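Local structure of probable mannosyltransferase KTR4 (Saccharomyces cerevisiae, 5A07) at residues 111-116 with 148-153; 117-122 with 231-236; 136-141 with 162-167. The protein belongs to a family of GT-A-fold glycosyltransferases and holds guanosine-5'-diphosphate and a manganese ion together in one pocket. All coordinates share one frame; numbering follows the deposited sequence.

Contact 1 (111-116 with 148-153); sequences VRNSDL and DEFKDG. With GDP (guanosine-5'-diphosphate), chain F.
The Phe-150 ring has Leu-116 CD1 over one face and the carbonyl of Asn-113 at its edge; on the ligand side of 111-116, the guanidinium of Arg-112 has GDP C8 over one face and the carboxylate of Asp-115 at its edge. Leu-116 CD1 sits 4.1 Å from the centroid of the Phe-150 ring and 21° off its normal, a CH-pi contact displaced toward the rim, the two side chains sliding past each other in opposite directions. Asn-113 O lies near the ring plane, 3.6 Å from Phe-150 CD2. At the far end of the ring Val-111 CG2 touches Phe-150 CZ at 3.8 Å, crossing it at about a right angle. With CG anti to the backbone N (chi1 -171°), the side chain of Phe-150 starts out toward the turn 111-116. Asn-113 OD1 rests 3.5 Å from Phe-150 CB, while its amide is bonded to the backbone at Thr-147 and Glu-145, which fixes the turn against the start of helix 148-156.

Asp-115 OD2 is gripped twice by one residue: Arg-112 NE meets it on the syn side at 3.0 Å in a salt bridge, and Arg-112 N on the anti side at 2.8 Å. This pairing holds the guanidinium with one face against the guanine, offset toward C8; the guanine N2 makes a weak bond of 3.0 Å to Val-111 O. The arrangement is that of the nucleotide-binding site of a GT-A fold, in which the turn from strand 105-110 into helix 116-131 contacts the guanosine.

Contact 2 (117-122 with 231-236); sequences EDIISS and LEPNVN. With MN (manganese (II) ion), chain G; GDP (guanosine-5'-diphosphate), chain F.
Ser-122 OG is set anti to its own carbonyl carbon (chi1 -58°), a position from which it meets the backbone of 231-236; CG1 of Ile-119 lies anti to the backbone N (chi1 -158°), and CD1 beyond it meets the same loop. Ser-122 OG donates to Glu-232 O at 2.7 Å, in the carbonyl plane and on a lone pair, and accepts from Val-235 N at 3.1 Å with an almost straight N-H (175°). One hydroxyl thus ties both sides of the bend at Pro-233 and Asn-234. Asn-234 N adds a bond to Asp-118 O at 3.0 Å, approaching from above the carbonyl plane. Apolar contacts fill in beside these: Asp-118 CB meets Pro-233 CB at 3.6 Å, and Ile-119 CD1 lies against Pro-233 CD at 4.1 Å and near Leu-231 CG.

The side chain of Glu-232 starts out away from the helix, and its OE1 binds manganese at 2.2 Å. Water 2, itself a metal ligand, donates to Pro-233 O at 2.7 Å; GDP O3B and O2A, water 3 and His-381 complete the site. Glu-232 OE2 pairs with Arg-230. The loop with Glu-232 probably corresponds to the DXD region of other GT-A folds. It runs from strand 227-230 to strand 236-237, with Val-235 packed on Tyr-379 and His-381 of strand 379-381, while Ile-119 of helix 116-131 touches Ser-109 of strand 105-110 and Ile-154 of helix 148-156.

Contact 3 (136-141 with 162-167); sequences YPYTFL and RVVEFG
Tyr-138 to Leu-141 pair in register with Val-164 to Gly-167 as neighbouring parallel strands of a beta-alpha-beta unit, at 16° to each other, with helix 148-156 as the connection. The backbone ladder is regular: Phe-140 N, for example, bonds to Glu-165 O at 2.8 Å, nearly along the C=O axis. On the face carrying Tyr-138, Phe-140, Val-164 and Phe-166 the side chains pack side by side. Phe-140 and Phe-166 point the same way, their planes only 13° apart but slid so that they barely overlap; Phe-140 CD1 comes to 3.6 Å from Phe-166 CE2. Val-164 is the small bump in the hollow between Tyr-138 and Phe-140, its CB 4.4 Å from Phe-140 CE1. Ile-123 and Ile-154, from helices 116-131 and 148-156, pack on this face.

Beyond the strand start, Arg-162 CG is anti to the backbone N (chi1 -170°) and fits against the edge of the Tyr-138 ring, 3.8 Å from CE1; Glu-127 of helix 116-131 forms a salt bridge with Arg-162 NH2 and a hydrogen bond with Tyr-138 OH. Pro-137 CB abuts Val-163 CB at 3.9 Å. On the face of Thr-139 and Leu-141, Gly-167 brings no side chain, and Leu-141 CD2 fills that hollow, 4.0 Å from Gly-167 CA. Beside it, Thr-139 OG1 is hydrogen-bonded to Thr-106 and to a water 2.7 Å away, which in turn donates weakly to Glu-165 OE1.

How the contacts relate
Contacts 1 and 3 join elements close together in the chain, whereas contact 2 brings in the loop after strand 227-230 from more than 100 residues on. Contact 2 is the most buried and the nearest to the chain centre; contacts 1 and 3 are partly buried and farther out. Their chemistry follows place: apolar packing onto an aromatic ring in contact 1, a serine-centred polar network beside the metal in contact 2, and a backbone ladder in contact 3. Contacts 1 and 2 both touch GDP and meet where Val-111 CG1 packs on Pro-233 CG. Contact 1 uses helix 148-156, which connects the two strands of contact 3, and Phe-150 and Lys-151 also pack on Phe-166. Contacts 2 and 3 do not touch.

Contact 1 (111-116 with 148-153)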
loop_
_atom_site.group_PDB
_atom_site.type_symbol
_atom_site.label_atom_id
_atom_site.label_comp_id
_atom_site.label_asym_id
_atom_site.label_seq_id
_atom_site.Cartn_x
_atom_site.Cartn_y
_atom_site.Cartn_z
ATOM N N VAL B 111 -1.642 -16.265 0.730
ATOM C CA VAL B 111 -0.444 -17.034 0.951
ATOM C C VAL B 111 -0.547 -18.431 0.343
ATOM O O VAL B 111 -1.654 -18.894 0.074
ATOM C CB VAL B 111 -0.158 -17.257 2.454
ATOM C CG1 VAL B 111 0.384 -15.972 3.080
ATOM C CG2 VAL B 111 -1.386 -17.611 3.226
ATOM N N ARG B 112 0.627 -19.036 0.156
ATOM C CA ARG B 112 0.745 -20.375 -0.343
ATOM C C ARG B 112 0.855 -21.327 0.834
ATOM O O ARG B 112 1.169 -20.934 1.953
ATOM C CB ARG B 112 1.971 -20.491 -1.217
ATOM C CG ARG B 112 1.892 -19.752 -2.540
ATOM C CD ARG B 112 3.264 -19.550 -3.181
ATOM N NE ARG B 112 3.847 -18.483 -2.347
ATOM C CZ ARG B 112 4.588 -17.464 -2.761
ATOM N NH1 ARG B 112 4.905 -17.352 -4.033
ATOM N NH2 ARG B 112 4.985 -16.539 -1.882
ATOM N N ASN B 113 0.550 -22.615 0.604
ATOM C CA ASN B 113 0.786 -23.635 1.641
ATOM C C ASN B 113 2.199 -23.612 2.185
ATOM O O ASN B 113 2.448 -23.774 3.412
ATOM C CB ASN B 113 0.375 -25.057 1.131
ATOM C CG ASN B 113 -1.163 -25.207 1.087
ATOM O OD1 ASN B 113 -1.848 -25.110 2.101
ATOM N ND2 ASN B 113 -1.696 -25.381 -0.104
ATOM N N SER B 114 3.130 -23.370 1.278
ATOM C CA SER B 114 4.526 -23.343 1.599
ATOM C C SER B 114 4.905 -22.116 2.430
ATOM O O SER B 114 6.015 -22.092 2.907
ATOM C CB SER B 114 5.394 -23.363 0.322
ATOM O OG SER B 114 5.139 -22.248 -0.440
ATOM N N ASP B 115 3.981 -21.158 2.663
ATOM C CA ASP B 115 4.347 -19.931 3.412
ATOM C C ASP B 115 4.006 -20.113 4.851
ATOM O O ASP B 115 4.065 -19.171 5.654
ATOM C CB ASP B 115 3.566 -18.755 2.856
ATOM C CG ASP B 115 4.069 -18.314 1.524
ATOM O OD1 ASP B 115 5.312 -18.241 1.363
ATOM O OD2 ASP B 115 3.265 -18.063 0.607
ATOM N N LEU B 116 3.614 -21.326 5.234
ATOM C CA LEU B 116 3.102 -21.522 6.580
ATOM C C LEU B 116 3.985 -20.975 7.728
ATOM O O LEU B 116 3.526 -20.202 8.581
ATOM C CB LEU B 116 2.806 -23.010 6.877
ATOM C CG LEU B 116 2.373 -23.246 8.278
ATOM C CD1 LEU B 116 1.033 -22.624 8.566
ATOM C CD2 LEU B 116 2.294 -24.792 8.442
ATOM N N ASP B 148 -5.095 -29.357 5.141
ATOM C CA ASP B 148 -5.388 -29.488 6.537
ATOM C C ASP B 148 -4.209 -29.181 7.457
ATOM O O ASP B 148 -4.428 -28.678 8.544
ATOM C CB ASP B 148 -5.855 -30.910 6.902
ATOM C CG ASP B 148 -7.286 -31.191 6.408
ATOM O OD1 ASP B 148 -7.961 -30.274 5.925
ATOM O OD2 ASP B 148 -7.731 -32.320 6.512
ATOM N N GLU B 149 -2.990 -29.548 7.061
ATOM C CA GLU B 149 -1.822 -29.212 7.892
ATOM C C GLU B 149 -1.525 -27.688 7.966
ATOM O O GLU B 149 -1.176 -27.173 9.018
ATOM C CB GLU B 149 -0.569 -29.930 7.374
ATOM C CG GLU B 149 -0.671 -31.437 7.700
ATOM C CD GLU B 149 0.610 -32.203 7.452
ATOM O OE1 GLU B 149 1.329 -31.841 6.521
ATOM O OE2 GLU B 149 0.896 -33.106 8.291
ATOM N N PHE B 150 -1.775 -26.995 6.884
ATOM C CA PHE B 150 -1.787 -25.496 6.927
ATOM C C PHE B 150 -2.766 -24.956 7.932
ATOM O O PHE B 150 -2.394 -24.227 8.881
ATOM C CB PHE B 150 -2.002 -24.927 5.547
ATOM C CG PHE B 150 -1.811 -23.444 5.495
ATOM C CD1 PHE B 150 -2.805 -22.619 5.902
ATOM C CD2 PHE B 150 -0.613 -22.915 5.091
ATOM C CE1 PHE B 150 -2.660 -21.259 5.891
ATOM C CE2 PHE B 150 -0.442 -21.547 5.037
ATOM C CZ PHE B 150 -1.447 -20.721 5.433
ATOM N N LYS B 151 -4.027 -25.337 7.796
ATOM C CA LYS B 151 -5.035 -24.883 8.691
ATOM C C LYS B 151 -4.761 -25.211 10.116
ATOM O O LYS B 151 -4.934 -24.359 11.027
ATOM C CB LYS B 151 -6.389 -25.442 8.270
ATOM C CG LYS B 151 -6.756 -25.075 6.846
ATOM C CD LYS B 151 -8.173 -25.574 6.532
ATOM C CE LYS B 151 -8.388 -25.579 5.041
ATOM N NZ LYS B 151 -9.792 -26.130 4.802
ATOM N N ASP B 152 -4.360 -26.457 10.367
ATOM C CA ASP B 152 -4.065 -26.868 11.743
ATOM C C ASP B 152 -2.869 -26.064 12.310
ATOM O O ASP B 152 -2.849 -25.729 13.536
ATOM C CB ASP B 152 -3.692 -28.378 11.782
ATOM C CG ASP B 152 -4.942 -29.305 11.601
ATOM O OD1 ASP B 152 -6.059 -28.853 11.915
ATOM O OD2 ASP B 152 -4.735 -30.456 11.202
ATOM N N GLY B 153 -1.892 -25.814 11.457
ATOM C CA GLY B 153 -0.704 -25.065 11.879
ATOM C C GLY B 153 -1.105 -23.650 12.328
ATOM O O GLY B 153 -0.706 -23.155 13.379
HETATM P PB GDP F . 6.823 -9.144 -2.819
HETATM O O1B GDP F . 8.222 -9.605 -2.977
HETATM O O2B GDP F . 6.265 -8.287 -3.802
HETATM O O3B GDP F . 6.511 -8.790 -1.414
HETATM O O3A GDP F . 6.030 -10.500 -3.228
HETATM P PA GDP F . 5.506 -11.726 -2.369
HETATM O O1A GDP F . 5.967 -13.027 -2.865
HETATM O O2A GDP F . 5.587 -11.579 -0.906
HETATM O "O5'" GDP F . 3.978 -11.687 -2.763
HETATM C "C5'" GDP F . 2.943 -10.831 -2.263
HETATM C "C4'" GDP F . 1.886 -11.570 -1.461
HETATM O "O4'" GDP F . 1.222 -12.472 -2.355
HETATM C "C3'" GDP F . 2.423 -12.395 -0.303
HETATM O "O3'" GDP F . 1.409 -12.453 0.731
HETATM C "C2'" GDP F . 2.655 -13.769 -0.952
HETATM O "O2'" GDP F . 2.536 -14.830 -0.014
HETATM C "C1'" GDP F . 1.510 -13.809 -1.902
HETATM N N9 GDP F . 1.774 -14.583 -3.138
HETATM C C8 GDP F . 2.686 -14.349 -4.116
HETATM N N7 GDP F . 2.532 -15.299 -5.125
HETATM C C5 GDP F . 1.493 -16.107 -4.754
HETATM C C6 GDP F . 0.824 -17.271 -5.366
HETATM O O6 GDP F . 1.301 -17.617 -6.494
HETATM N N1 GDP F . -0.179 -17.845 -4.687
HETATM C C2 GDP F . -0.584 -17.401 -3.438
HETATM N N2 GDP F . -1.580 -18.022 -2.817
HETATM N N3 GDP F . 0.008 -16.329 -2.827
HETATM C C4 GDP F . 0.977 -15.644 -3.462
#

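Contact 2 (117-122 with 231-236)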
loop_
_atom_site.group_PDB
_atom_site.type_symbol
_atom_site.label_atom_id
_atom_site.label_comp_id
_atom_site.label_asym_id
_atom_site.label_seq_id
_atom_site.Cartn_x
_atom_site.Cartn_y
_atom_site.Cartn_z
ATOM N N GLU B 117 5.258 -21.293 7.673
ATOM C CA GLU B 117 6.116 -20.844 8.788
ATOM C C GLU B 117 6.312 -19.334 8.850
ATOM O O GLU B 117 6.295 -18.747 9.936
ATOM C CB GLU B 117 7.473 -21.518 8.680
ATOM C CG GLU B 117 7.434 -22.963 8.913
ATOM C CD GLU B 117 8.834 -23.573 8.733
ATOM O OE1 GLU B 117 9.338 -23.624 7.559
ATOM O OE2 GLU B 117 9.398 -23.958 9.810
ATOM N N ASP B 118 6.407 -18.725 7.699
ATOM C CA ASP B 118 6.676 -17.280 7.563
ATOM C C ASP B 118 5.440 -16.482 7.877
ATOM O O ASP B 118 5.527 -15.416 8.431
ATOM C CB ASP B 118 7.193 -17.002 6.144
ATOM C CG ASP B 118 8.662 -17.349 6.002
ATOM O OD1 ASP B 118 9.308 -17.628 7.052
ATOM O OD2 ASP B 118 9.177 -17.354 4.884
ATOM N N ILE B 119 4.282 -16.993 7.513
ATOM C CA ILE B 119 3.048 -16.315 7.901
ATOM C C ILE B 119 2.759 -16.468 9.338
ATOM O O ILE B 119 2.275 -15.508 9.987
ATOM C CB ILE B 119 1.827 -16.670 6.991
ATOM C CG1 ILE B 119 0.776 -15.566 7.085
ATOM C CG2 ILE B 119 1.212 -18.035 7.342
ATOM C CD1 ILE B 119 1.137 -14.193 6.574
ATOM N N ILE B 120 3.081 -17.614 9.932
ATOM C CA ILE B 120 2.970 -17.726 11.373
ATOM C C ILE B 120 3.772 -16.649 12.139
ATOM O O ILE B 120 3.312 -16.069 13.148
ATOM C CB ILE B 120 3.349 -19.168 11.823
ATOM C CG1 ILE B 120 2.161 -20.108 11.546
ATOM C CG2 ILE B 120 3.678 -19.175 13.334
ATOM C CD1 ILE B 120 2.506 -21.583 11.788
ATOM N N SER B 121 4.983 -16.448 11.684
ATOM C CA SER B 121 5.905 -15.453 12.277
ATOM C C SER B 121 5.226 -14.036 12.260
ATOM O O SER B 121 5.124 -13.338 13.307
ATOM C CB SER B 121 7.178 -15.458 11.433
ATOM O OG SER B 121 8.041 -14.520 11.980
ATOM N N SER B 122 4.637 -13.719 11.129
ATOM C CA SER B 122 3.917 -12.440 10.973
ATOM C C SER B 122 2.728 -12.363 11.882
ATOM O O SER B 122 2.523 -11.341 12.539
ATOM C CB SER B 122 3.480 -12.226 9.514
ATOM O OG SER B 122 4.549 -12.238 8.614
ATOM N N LEU B 231 -1.720 -8.563 5.556
ATOM C CA LEU B 231 -0.564 -9.138 6.213
ATOM C C LEU B 231 0.172 -10.064 5.245
ATOM O O LEU B 231 -0.450 -10.873 4.543
ATOM C CB LEU B 231 -1.034 -9.962 7.398
ATOM C CG LEU B 231 0.077 -10.481 8.273
ATOM C CD1 LEU B 231 0.808 -9.360 9.005
ATOM C CD2 LEU B 231 -0.557 -11.425 9.280
ATOM N N GLU B 232 1.492 -9.912 5.146
ATOM C CA GLU B 232 2.306 -10.772 4.290
ATOM C C GLU B 232 3.267 -11.601 5.150
ATOM O O GLU B 232 3.504 -11.281 6.318
ATOM C CB GLU B 232 3.156 -9.963 3.315
ATOM C CG GLU B 232 2.324 -9.275 2.261
ATOM C CD GLU B 232 3.037 -8.989 0.953
ATOM O OE1 GLU B 232 4.284 -9.125 0.849
ATOM O OE2 GLU B 232 2.349 -8.405 0.092
ATOM N N PRO B 233 3.748 -12.691 4.586
ATOM C CA PRO B 233 4.699 -13.498 5.343
ATOM C C PRO B 233 5.989 -12.745 5.669
ATOM O O PRO B 233 6.415 -11.883 4.902
ATOM C CB PRO B 233 5.022 -14.661 4.389
ATOM C CG PRO B 233 3.866 -14.724 3.493
ATOM C CD PRO B 233 3.455 -13.293 3.299
ATOM N N ASN B 234 6.617 -13.131 6.775
ATOM C CA ASN B 234 7.976 -12.659 7.071
ATOM C C ASN B 234 8.104 -11.128 7.352
ATOM O O ASN B 234 9.078 -10.523 6.985
ATOM C CB ASN B 234 8.924 -13.038 5.932
ATOM C CG ASN B 234 10.361 -13.099 6.397
ATOM O OD1 ASN B 234 10.634 -13.252 7.589
ATOM N ND2 ASN B 234 11.292 -12.920 5.470
ATOM N N VAL B 235 7.117 -10.552 8.018
ATOM C CA VAL B 235 7.195 -9.151 8.393
ATOM C C VAL B 235 7.275 -9.069 9.867
ATOM O O VAL B 235 7.032 -10.057 10.600
ATOM C CB VAL B 235 5.995 -8.336 7.843
ATOM C CG1 VAL B 235 5.913 -8.513 6.377
ATOM C CG2 VAL B 235 4.673 -8.756 8.490
ATOM N N ASN B 236 7.590 -7.877 10.331
ATOM C CA ASN B 236 7.802 -7.609 11.743
ATOM C C ASN B 236 7.027 -6.413 12.196
ATOM O O ASN B 236 6.887 -5.454 11.431
ATOM C CB ASN B 236 9.307 -7.336 12.006
ATOM C CG ASN B 236 10.176 -8.533 11.614
ATOM O OD1 ASN B 236 10.217 -9.533 12.322
ATOM N ND2 ASN B 236 10.722 -8.486 10.434
HETATM MN MN MN G . 6.280 -9.894 0.455
HETATM P PB GDP F . 6.823 -9.144 -2.819
HETATM O O1B GDP F . 8.222 -9.605 -2.977
HETATM O O2B GDP F . 6.265 -8.287 -3.802
HETATM O O3B GDP F . 6.511 -8.790 -1.414
HETATM O O3A GDP F . 6.030 -10.500 -3.228
HETATM P PA GDP F . 5.506 -11.726 -2.369
HETATM O O1A GDP F . 5.967 -13.027 -2.865
HETATM O O2A GDP F . 5.587 -11.579 -0.906
HETATM O "O5'" GDP F . 3.978 -11.687 -2.763
HETATM C "C5'" GDP F . 2.943 -10.831 -2.263
HETATM C "C4'" GDP F . 1.886 -11.570 -1.461
HETATM O "O4'" GDP F . 1.222 -12.472 -2.355
HETATM C "C3'" GDP F . 2.423 -12.395 -0.303
HETATM O "O3'" GDP F . 1.409 -12.453 0.731
HETATM C "C2'" GDP F . 2.655 -13.769 -0.952
HETATM O "O2'" GDP F . 2.536 -14.830 -0.014
HETATM C "C1'" GDP F . 1.510 -13.809 -1.902
HETATM N N9 GDP F . 1.774 -14.583 -3.138
HETATM C C8 GDP F . 2.686 -14.349 -4.116
HETATM N N7 GDP F . 2.532 -15.299 -5.125
HETATM C C5 GDP F . 1.493 -16.107 -4.754
HETATM C C6 GDP F . 0.824 -17.271 -5.366
HETATM O O6 GDP F . 1.301 -17.617 -6.494
HETATM N N1 GDP F . -0.179 -17.845 -4.687
HETATM C C2 GDP F . -0.584 -17.401 -3.438
HETATM N N2 GDP F . -1.580 -18.022 -2.817
HETATM N N3 GDP F . 0.008 -16.329 -2.827
HETATM C C4 GDP F . 0.977 -15.644 -3.462
HETATM O O HOH W 1 8.278 -12.469 10.404
HETATM O O HOH W 2 6.282 -11.455 2.268
HETATM O O HOH W 3 8.462 -10.758 0.120
#

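Contact 3 (136-141 with 162-167)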
loop_
_atom_site.group_PDB
_atom_site.type_symbol
_atom_site.label_atom_id
_atom_site.label_comp_id
_atom_site.label_asym_id
_atom_site.label_seq_id
_atom_site.Cartn_x
_atom_site.Cartn_y
_atom_site.Cartn_z
ATOM N N TYR B 136 -9.708 -9.320 16.025
ATOM C CA TYR B 136 -10.237 -9.366 14.672
ATOM C C TYR B 136 -9.903 -10.719 14.069
ATOM O O TYR B 136 -8.819 -11.314 14.293
ATOM C CB TYR B 136 -9.702 -8.178 13.812
ATOM C CG TYR B 136 -10.494 -6.900 14.192
ATOM C CD1 TYR B 136 -11.759 -6.679 13.664
ATOM C CD2 TYR B 136 -10.017 -5.969 15.103
ATOM C CE1 TYR B 136 -12.530 -5.578 14.036
ATOM C CE2 TYR B 136 -10.781 -4.879 15.496
ATOM C CZ TYR B 136 -12.059 -4.713 14.979
ATOM O OH TYR B 136 -12.799 -3.652 15.326
ATOM N N PRO B 137 -10.765 -11.200 13.211
ATOM C CA PRO B 137 -10.545 -12.472 12.541
ATOM C C PRO B 137 -9.546 -12.442 11.416
ATOM O O PRO B 137 -9.159 -11.375 10.939
ATOM C CB PRO B 137 -11.911 -12.758 11.884
ATOM C CG PRO B 137 -12.537 -11.419 11.709
ATOM C CD PRO B 137 -12.013 -10.546 12.821
ATOM N N TYR B 138 -9.027 -13.619 11.093
ATOM C CA TYR B 138 -8.141 -13.792 9.951
ATOM C C TYR B 138 -8.820 -14.453 8.803
ATOM O O TYR B 138 -9.489 -15.495 8.963
ATOM C CB TYR B 138 -6.929 -14.638 10.318
ATOM C CG TYR B 138 -6.014 -13.995 11.334
ATOM C CD1 TYR B 138 -6.330 -14.078 12.699
ATOM C CD2 TYR B 138 -4.834 -13.366 10.976
ATOM C CE1 TYR B 138 -5.492 -13.489 13.674
ATOM C CE2 TYR B 138 -4.011 -12.764 11.939
ATOM C CZ TYR B 138 -4.351 -12.831 13.269
ATOM O OH TYR B 138 -3.563 -12.238 14.239
ATOM N N THR B 139 -8.544 -13.927 7.624
ATOM C CA THR B 139 -8.970 -14.525 6.401
ATOM C C THR B 139 -7.756 -14.870 5.585
ATOM O O THR B 139 -6.881 -13.992 5.338
ATOM C CB THR B 139 -9.855 -13.573 5.580
ATOM O OG1 THR B 139 -11.035 -13.214 6.326
ATOM C CG2 THR B 139 -10.339 -14.241 4.293
ATOM N N PHE B 140 -7.665 -16.141 5.147
ATOM C CA PHE B 140 -6.599 -16.563 4.301
ATOM C C PHE B 140 -7.126 -16.977 2.909
ATOM O O PHE B 140 -8.107 -17.734 2.829
ATOM C CB PHE B 140 -5.889 -17.775 4.886
ATOM C CG PHE B 140 -5.282 -17.519 6.208
ATOM C CD1 PHE B 140 -6.030 -17.626 7.364
ATOM C CD2 PHE B 140 -3.981 -17.093 6.293
ATOM C CE1 PHE B 140 -5.495 -17.386 8.593
ATOM C CE2 PHE B 140 -3.442 -16.838 7.543
ATOM C CZ PHE B 140 -4.158 -16.983 8.670
ATOM N N LEU B 141 -6.441 -16.549 1.874
ATOM C CA LEU B 141 -6.784 -16.882 0.504
ATOM C C LEU B 141 -5.645 -17.437 -0.227
ATOM O O LEU B 141 -4.514 -17.080 0.021
ATOM C CB LEU B 141 -7.285 -15.641 -0.274
ATOM C CG LEU B 141 -8.465 -14.873 0.300
ATOM C CD1 LEU B 141 -8.840 -13.578 -0.501
ATOM C CD2 LEU B 141 -9.690 -15.796 0.459
ATOM N N ARG B 162 -10.058 -17.258 18.410
ATOM C CA ARG B 162 -9.816 -16.437 17.263
ATOM C C ARG B 162 -10.473 -17.096 16.063
ATOM O O ARG B 162 -10.245 -18.253 15.747
ATOM C CB ARG B 162 -8.323 -16.297 16.984
ATOM C CG ARG B 162 -7.975 -15.238 15.929
ATOM C CD ARG B 162 -8.180 -13.808 16.458
ATOM N NE ARG B 162 -7.219 -13.387 17.463
ATOM C CZ ARG B 162 -7.465 -13.288 18.781
ATOM N NH1 ARG B 162 -8.682 -13.543 19.272
ATOM N NH2 ARG B 162 -6.494 -13.032 19.612
ATOM N N VAL B 163 -11.247 -16.317 15.349
ATOM C CA VAL B 163 -11.887 -16.822 14.085
ATOM C C VAL B 163 -10.919 -16.772 12.926
ATOM O O VAL B 163 -10.231 -15.721 12.724
ATOM C CB VAL B 163 -13.119 -15.979 13.802
ATOM C CG1 VAL B 163 -13.731 -16.335 12.442
ATOM C CG2 VAL B 163 -14.075 -16.182 14.950
ATOM N N VAL B 164 -10.762 -17.919 12.226
ATOM C CA VAL B 164 -9.990 -18.039 11.037
ATOM C C VAL B 164 -10.841 -18.604 9.882
ATOM O O VAL B 164 -11.584 -19.540 10.104
ATOM C CB VAL B 164 -8.736 -18.865 11.238
ATOM C CG1 VAL B 164 -7.864 -18.221 12.332
ATOM C CG2 VAL B 164 -9.098 -20.270 11.710
ATOM N N GLU B 165 -10.751 -18.038 8.696
ATOM C CA GLU B 165 -11.433 -18.601 7.529
ATOM C C GLU B 165 -10.467 -18.755 6.405
ATOM O O GLU B 165 -9.525 -17.951 6.253
ATOM C CB GLU B 165 -12.622 -17.705 7.120
ATOM C CG GLU B 165 -13.726 -17.641 8.186
ATOM C CD GLU B 165 -14.967 -16.807 7.799
ATOM O OE1 GLU B 165 -14.905 -15.991 6.838
ATOM O OE2 GLU B 165 -15.949 -16.866 8.569
ATOM N N PHE B 166 -10.621 -19.838 5.661
ATOM C CA PHE B 166 -9.745 -20.182 4.549
ATOM C C PHE B 166 -10.500 -20.305 3.284
ATOM O O PHE B 166 -11.520 -21.027 3.262
ATOM C CB PHE B 166 -9.090 -21.562 4.805
ATOM C CG PHE B 166 -8.294 -21.616 6.112
ATOM C CD1 PHE B 166 -8.924 -21.951 7.312
ATOM C CD2 PHE B 166 -6.945 -21.256 6.148
ATOM C CE1 PHE B 166 -8.226 -21.984 8.511
ATOM C CE2 PHE B 166 -6.251 -21.267 7.335
ATOM C CZ PHE B 166 -6.876 -21.598 8.519
ATOM N N GLY B 167 -10.037 -19.656 2.238
ATOM C CA GLY B 167 -10.707 -19.682 0.953
ATOM C C GLY B 167 -9.801 -19.921 -0.198
ATOM O O GLY B 167 -8.644 -19.468 -0.258
HETATM O O HOH W 4 -13.122 -14.192 7.742
#